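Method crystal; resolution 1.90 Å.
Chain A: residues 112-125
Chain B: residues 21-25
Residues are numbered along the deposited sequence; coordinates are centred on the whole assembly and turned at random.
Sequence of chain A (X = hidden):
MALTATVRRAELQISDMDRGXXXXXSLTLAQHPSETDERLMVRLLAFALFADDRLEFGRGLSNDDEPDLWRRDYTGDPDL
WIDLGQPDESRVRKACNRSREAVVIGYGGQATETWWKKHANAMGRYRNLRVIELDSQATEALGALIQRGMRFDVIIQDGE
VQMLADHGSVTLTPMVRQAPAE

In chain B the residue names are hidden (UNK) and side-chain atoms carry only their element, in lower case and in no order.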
ATOM      1  N   THR A 112      -6.951  16.186  -2.024  1.00 37.79           N
ATOM      2  CA  THR A 112      -6.682  14.831  -2.466  1.00 37.48           C
ATOM      3  C   THR A 112      -7.198  13.773  -1.477  1.00 37.14           C
ATOM      4  O   THR A 112      -7.723  12.749  -1.903  1.00 36.63           O
ATOM      5  CB  THR A 112      -5.189  14.624  -2.739  1.00 37.11           C
ATOM      6  OG1 THR A 112      -4.735  15.584  -3.708  1.00 38.93           O
ATOM      7  CG2 THR A 112      -4.926  13.219  -3.270  1.00 37.93           C
ATOM      8  N   GLU A 113      -7.053  14.017  -0.175  1.00 37.03           N
ATOM      9  CA  GLU A 113      -7.677  13.143   0.841  1.00 37.30           C
ATOM     10  C   GLU A 113      -9.212  13.158   0.752  1.00 37.01           C
ATOM     11  O   GLU A 113      -9.855  12.116   0.791  1.00 36.26           O
ATOM     12  CB  GLU A 113      -7.259  13.552   2.254  1.00 37.74           C
ATOM     13  CG  GLU A 113      -8.013  12.746   3.347  0.50 38.54           C
ATOM     14  CD  GLU A 113      -7.446  12.954   4.725  0.50 40.47           C
ATOM     15  OE1 GLU A 113      -7.519  14.099   5.234  0.50 42.19           O
ATOM     16  OE2 GLU A 113      -6.923  11.973   5.297  0.50 39.02           O
ATOM     17  N   THR A 114      -9.795  14.340   0.619  1.00 37.34           N
ATOM     18  CA  THR A 114     -11.242  14.438   0.455  1.00 37.40           C
ATOM     19  C   THR A 114     -11.734  13.730  -0.823  1.00 36.68           C
ATOM     20  O   THR A 114     -12.698  12.954  -0.776  1.00 36.52           O
ATOM     21  CB  THR A 114     -11.714  15.881   0.520  1.00 38.03           C
ATOM     22  OG1 THR A 114     -11.114  16.615  -0.555  1.00 43.50           O
ATOM     23  CG2 THR A 114     -11.289  16.479   1.838  1.00 35.36           C
ATOM     24  N   TRP A 115     -11.044  13.962  -1.927  1.00 36.12           N
ATOM     25  CA  TRP A 115     -11.281  13.249  -3.189  1.00 36.30           C
ATOM     26  C   TRP A 115     -11.246  11.715  -2.978  1.00 35.87           C
ATOM     27  O   TRP A 115     -12.186  10.999  -3.344  1.00 36.08           O
ATOM     28  CB  TRP A 115     -10.256  13.666  -4.237  1.00 36.10           C
ATOM     29  CG  TRP A 115     -10.315  12.870  -5.523  1.00 37.51           C
ATOM     30  CD1 TRP A 115     -11.153  13.074  -6.582  1.00 39.43           C
ATOM     31  CD2 TRP A 115      -9.448  11.786  -5.900  1.00 38.30           C
ATOM     32  NE1 TRP A 115     -10.884  12.160  -7.586  1.00 39.70           N
ATOM     33  CE2 TRP A 115      -9.846  11.358  -7.190  1.00 39.55           C
ATOM     34  CE3 TRP A 115      -8.420  11.105  -5.252  1.00 37.22           C
ATOM     35  CZ2 TRP A 115      -9.229  10.296  -7.854  1.00 40.06           C
ATOM     36  CZ3 TRP A 115      -7.799  10.032  -5.921  1.00 39.36           C
ATOM     37  CH2 TRP A 115      -8.217   9.640  -7.204  1.00 39.22           C
ATOM     38  N   TRP A 116     -10.209  11.231  -2.330  1.00 34.06           N
ATOM     39  CA  TRP A 116     -10.162   9.790  -2.051  1.00 34.45           C
ATOM     40  C   TRP A 116     -11.350   9.286  -1.244  1.00 34.40           C
ATOM     41  O   TRP A 116     -12.038   8.362  -1.651  1.00 35.74           O
ATOM     42  CB  TRP A 116      -8.839   9.371  -1.386  1.00 32.46           C
ATOM     43  CG  TRP A 116      -8.902   7.909  -1.048  1.00 31.65           C
ATOM     44  CD1 TRP A 116      -9.164   7.345   0.173  1.00 30.68           C
ATOM     45  CD2 TRP A 116      -8.821   6.841  -1.984  1.00 30.38           C
ATOM     46  NE1 TRP A 116      -9.187   5.956   0.050  1.00 29.62           N
ATOM     47  CE2 TRP A 116      -9.009   5.634  -1.273  1.00 30.68           C
ATOM     48  CE3 TRP A 116      -8.596   6.784  -3.372  1.00 32.08           C
ATOM     49  CZ2 TRP A 116      -8.953   4.372  -1.902  1.00 30.72           C
ATOM     50  CZ3 TRP A 116      -8.564   5.531  -4.001  1.00 31.60           C
ATOM     51  CH2 TRP A 116      -8.752   4.341  -3.256  1.00 28.28           C
ATOM     52  N   LYS A 117     -11.617   9.895  -0.099  1.00 36.20           N
ATOM     53  CA  LYS A 117     -12.681   9.412   0.758  1.00 36.20           C
ATOM     54  C   LYS A 117     -14.052   9.494   0.050  1.00 37.16           C
ATOM     55  O   LYS A 117     -14.914   8.621   0.258  1.00 37.14           O
ATOM     56  CB  LYS A 117     -12.691  10.191   2.086  1.00 37.29           C
ATOM     57  CG  LYS A 117     -11.442  10.032   3.002  1.00 36.05           C
ATOM     58  CD  LYS A 117     -11.796  10.619   4.392  1.00 37.84           C
ATOM     59  CE  LYS A 117     -10.560  10.995   5.223  0.50 38.64           C
ATOM     60  NZ  LYS A 117     -10.965  11.280   6.655  0.50 37.77           N
ATOM     61  N   LYS A 118     -14.250  10.525  -0.773  1.00 36.81           N
ATOM     62  CA  LYS A 118     -15.448  10.647  -1.617  1.00 38.36           C
ATOM     63  C   LYS A 118     -15.628   9.501  -2.626  1.00 37.58           C
ATOM     64  O   LYS A 118     -16.737   8.953  -2.774  1.00 36.82           O
ATOM     65  CB  LYS A 118     -15.475  11.973  -2.380  1.00 38.28           C
ATOM     66  CG  LYS A 118     -16.790  12.164  -3.159  1.00 41.33           C
ATOM     67  CD  LYS A 118     -16.842  13.487  -3.918  1.00 40.47           C
ATOM     68  CE  LYS A 118     -18.128  13.606  -4.774  1.00 42.17           C
ATOM     69  NZ  LYS A 118     -19.399  13.402  -3.977  1.00 45.70           N
ATOM     70  N   HIS A 119     -14.542   9.158  -3.311  1.00 36.80           N
ATOM     71  CA  HIS A 119     -14.565   8.208  -4.420  1.00 37.83           C
ATOM     72  C   HIS A 119     -13.961   6.815  -4.151  1.00 37.13           C
ATOM     73  O   HIS A 119     -13.916   6.003  -5.066  1.00 37.57           O
ATOM     74  CB  HIS A 119     -13.803   8.802  -5.614  1.00 37.47           C
ATOM     75  CG  HIS A 119     -14.378  10.087  -6.112  1.00 41.32           C
ATOM     76  ND1 HIS A 119     -13.662  11.265  -6.126  1.00 42.90           N
ATOM     77  CD2 HIS A 119     -15.605  10.383  -6.607  1.00 42.32           C
ATOM     78  CE1 HIS A 119     -14.417  12.227  -6.626  1.00 43.17           C
ATOM     79  NE2 HIS A 119     -15.600  11.720  -6.922  1.00 44.72           N
ATOM     80  N   ALA A 120     -13.478   6.565  -2.935  1.00 36.72           N
ATOM     81  CA  ALA A 120     -12.868   5.261  -2.580  1.00 37.07           C
ATOM     82  C   ALA A 120     -13.808   4.090  -2.816  1.00 37.44           C
ATOM     83  O   ALA A 120     -13.410   3.098  -3.445  1.00 37.33           O
ATOM     84  CB  ALA A 120     -12.413   5.247  -1.157  1.00 36.85           C
ATOM     85  N   ASN A 121     -15.048   4.198  -2.333  1.00 36.94           N
ATOM     86  CA  ASN A 121     -16.003   3.123  -2.528  1.00 38.75           C
ATOM     87  C   ASN A 121     -16.116   2.864  -4.034  1.00 38.71           C
ATOM     88  O   ASN A 121     -16.133   1.730  -4.472  1.00 39.64           O
ATOM     89  CB  ASN A 121     -17.367   3.470  -1.904  1.00 38.42           C
ATOM     90  CG  ASN A 121     -18.375   2.356  -2.011  1.00 43.01           C
ATOM     91  OD1 ASN A 121     -18.051   1.166  -1.823  1.00 47.43           O
ATOM     92  ND2 ASN A 121     -19.632   2.726  -2.304  1.00 41.34           N
ATOM     93  N   ALA A 122     -16.176   3.940  -4.812  1.00 39.69           N
ATOM     94  CA  ALA A 122     -16.433   3.857  -6.246  1.00 39.61           C
ATOM     95  C   ALA A 122     -15.278   3.196  -6.944  1.00 39.79           C
ATOM     96  O   ALA A 122     -15.490   2.244  -7.679  1.00 39.59           O
ATOM     97  CB  ALA A 122     -16.689   5.242  -6.832  1.00 40.37           C
HETATM   98  N   MSE A 123     -14.055   3.685  -6.696  1.00 40.11           N
HETATM   99  CA  MSE A 123     -12.861   3.252  -7.433  1.00 41.60           C
HETATM  100  C   MSE A 123     -12.437   1.773  -7.238  1.00 38.95           C
HETATM  101  O   MSE A 123     -11.659   1.228  -8.024  1.00 37.74           O
HETATM  102  CB  MSE A 123     -11.707   4.234  -7.218  1.00 40.77           C
HETATM  103  CG  MSE A 123     -11.851   5.489  -8.099  1.00 41.48           C
HETATM  104 SE   MSE A 123     -10.435   6.657  -7.758  0.80 53.44          SE
HETATM  105  CE  MSE A 123     -10.764   7.159  -5.829  1.00 50.40           C
ATOM    106  N   GLY A 124     -13.015   1.121  -6.238  1.00 38.76           N
ATOM    107  CA  GLY A 124     -12.924  -0.340  -6.082  1.00 37.55           C
ATOM    108  C   GLY A 124     -13.519  -1.120  -7.252  1.00 36.43           C
ATOM    109  O   GLY A 124     -13.218  -2.308  -7.407  1.00 36.54           O
ATOM    110  N   ARG A 125     -14.345  -0.456  -8.080  1.00 34.51           N
ATOM    111  CA  ARG A 125     -14.947  -1.060  -9.322  1.00 32.93           C
ATOM    112  C   ARG A 125     -13.864  -1.323 -10.385  1.00 31.86           C
ATOM    113  O   ARG A 125     -14.101  -2.040 -11.368  1.00 31.56           O
ATOM    114  CB  ARG A 125     -16.011  -0.119  -9.936  1.00 32.52           C
ATOM    115  CG  ARG A 125     -15.428   1.247 -10.395  1.00 32.40           C
ATOM    116  CD  ARG A 125     -16.443   2.247 -10.947  1.00 33.52           C
ATOM    117  NE  ARG A 125     -16.771   1.977 -12.361  1.00 35.33           N
ATOM    118  CZ  ARG A 125     -17.622   2.695 -13.102  1.00 35.47           C
ATOM    119  NH1 ARG A 125     -18.246   3.750 -12.587  1.00 35.36           N
ATOM    120  NH2 ARG A 125     -17.847   2.365 -14.367  1.00 35.94           N
TER
ATOM    121  N   UNK B  21      -5.653   5.684   8.178  1.00 34.03           N
ATOM    122  CA  UNK B  21      -5.312   4.884   7.013  1.00 32.37           C
ATOM    123  C   UNK B  21      -6.554   4.618   6.157  1.00 33.22           C
ATOM    124  O   UNK B  21      -7.589   4.083   6.658  1.00 33.56           O
ATOM    125  c   UNK B  21      -4.235   2.671   6.267  1.00 32.12           C
ATOM    126  o   UNK B  21      -3.071   0.285   3.038  1.00 31.71           O
ATOM    127  c   UNK B  21      -3.446   1.053   4.108  1.00 30.02           C
ATOM    128  c   UNK B  21      -4.653   3.561   7.433  1.00 31.38           C
ATOM    129  c   UNK B  21      -4.697   0.824   4.725  1.00 31.50           C
ATOM    130  c   UNK B  21      -3.022   2.891   5.595  1.00 32.66           C
ATOM    131  c   UNK B  21      -5.074   1.632   5.814  1.00 32.07           C
ATOM    132  c   UNK B  21      -2.636   2.079   4.503  1.00 28.68           C
ATOM    133  N   UNK B  22      -6.476   5.020   4.881  1.00 31.61           N
ATOM    134  CA  UNK B  22      -7.617   4.880   3.926  1.00 31.18           C
ATOM    135  C   UNK B  22      -7.020   4.319   2.648  1.00 30.84           C
ATOM    136  O   UNK B  22      -6.108   4.945   2.083  1.00 30.25           O
ATOM    137  c   UNK B  22      -7.868   7.787   5.610  1.00 34.55           C
ATOM    138  c   UNK B  22      -8.249   6.249   3.642  1.00 31.79           C
ATOM    139  c   UNK B  22      -8.710   6.917   4.922  1.00 33.65           C
ATOM    140  c   UNK B  22      -8.261   8.376   6.802  1.00 34.80           C
ATOM    141  c   UNK B  22      -9.516   8.096   7.298  1.00 36.79           C
ATOM    142  c   UNK B  22      -9.967   6.640   5.458  1.00 35.76           C
ATOM    143  o   UNK B  22      -9.904   8.692   8.485  1.00 37.49           O
ATOM    144  c   UNK B  22     -10.380   7.232   6.635  1.00 37.08           C
ATOM    145  N   UNK B  23      -7.471   3.140   2.224  1.00 30.26           N
ATOM    146  CA  UNK B  23      -6.931   2.462   1.020  1.00 29.76           C
ATOM    147  C   UNK B  23      -7.853   1.343   0.627  1.00 30.27           C
ATOM    148  O   UNK B  23      -8.585   0.812   1.487  1.00 31.22           O
ATOM    149  c   UNK B  23      -5.525   1.831   1.313  1.00 30.09           C
ATOM    150  N   UNK B  24      -7.788   0.941  -0.645  1.00 30.04           N
ATOM    151  CA  UNK B  24      -8.467  -0.269  -1.119  1.00 30.31           C
ATOM    152  C   UNK B  24      -7.365  -1.297  -1.422  1.00 30.30           C
ATOM    153  O   UNK B  24      -6.321  -0.907  -1.898  1.00 30.28           O
ATOM    154  c   UNK B  24     -10.392   0.892  -2.230  1.00 31.20           C
ATOM    155  c   UNK B  24      -9.248  -0.021  -2.403  1.00 28.79           C
ATOM    156  n   UNK B  24     -10.796   1.535  -3.314  1.00 32.23           N
ATOM    157  o   UNK B  24     -10.941   1.020  -1.144  1.00 31.23           O
ATOM    158  N   UNK B  25      -7.610  -2.571  -1.142  1.00 31.44           N
ATOM    159  CA  UNK B  25      -6.638  -3.697  -1.357  1.00 32.70           C
ATOM    160  C   UNK B  25      -7.365  -4.824  -2.080  1.00 34.24           C
ATOM    161  O   UNK B  25      -8.514  -5.110  -1.730  1.00 33.94           O
ATOM    162  c   UNK B  25      -5.549  -2.276   1.581  1.00 35.26           C
ATOM    163  n   UNK B  25      -4.345  -1.682   1.912  1.00 32.16           N
ATOM    164  n   UNK B  25      -3.911  -3.252   0.518  1.00 33.33           N
ATOM    165  c   UNK B  25      -3.378  -2.280   1.240  1.00 34.00           C
ATOM    166  c   UNK B  25      -5.269  -3.296   0.730  1.00 31.46           C
ATOM    167  c   UNK B  25      -6.151  -4.243  -0.014  1.00 33.78           C
TER

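Position 21 of chain B carries eight side-chain atoms, seven carbons and one oxygen: a single carbon leads to a six-membered carbon ring that bears the oxygen at its far end. Its CA-to-CB bond points away from the helix of chain A, and no side-chain atom comes within 8 Å of that stretch. A phenol ring on one methylene is tyrosine, Tyr21(B).

Position 22 has the same makeup, one carbon, a ring of six carbons and a terminal oxygen, but here the CA-to-CB bond points toward the helix. CB packs 3.7 Å from NE1 of Trp116(A), the aliphatic part of Lys117(A) lies over one face of the ring, and the ring oxygen approaches the ammonium group of the same lysine. This is again tyrosine, Tyr22(B). Its OH accepts a weak hydrogen bond from NZ of Lys117(A) at 3.3 Å, and CE of Lys117(A) sits 3.9 Å from the centroid of the Tyr22(B) ring, 18° off the ring normal, in a CH-pi contact.

At position 23 the side chain is one carbon, pointing away from the helix, as expected for the alternation of a strand. The residue is alanine; it meets the helix through its backbone, with N of Ala23(B) 3.9 Å from NE1 of Trp116(A).

Position 24 turns toward the helix again. Two carbons are followed by one oxygen and one nitrogen on the second carbon, a short amide, and the nitrogen reaches the backbone of chain A near residue 120. The residue is asparagine. ND2 of Asn24(B) donates a hydrogen bond to O of Ala120(A), 3.0 Å long and nearly straight at 166°, and also lies 3.5 Å from CH2 of Trp116(A).

Position 25 bears one carbon and a five-membered ring of three carbons and two nitrogens, too far from the helix to touch it. This imidazole identifies histidine, His25(B), whose NE2 shares a 2.6 Å hydrogen bond with OH of Tyr21(B) on the side of the strand turned from the helix.

The strand thus runs at 19° to the helix and offers it alternate side chains, Tyr22(B) and Asn24(B), with Trp116(A) packed against both residues. The hydrogen bond from the Asn24(B) amide goes to O of Ala120(A), a carbonyl that receives only a weak backbone bond within the helix stretch, from N of Gly124(A) at 3.4 Å, and so has room for a second donor. Together the two stretches bury 331 Å².

Chain B (21-25) YYANH
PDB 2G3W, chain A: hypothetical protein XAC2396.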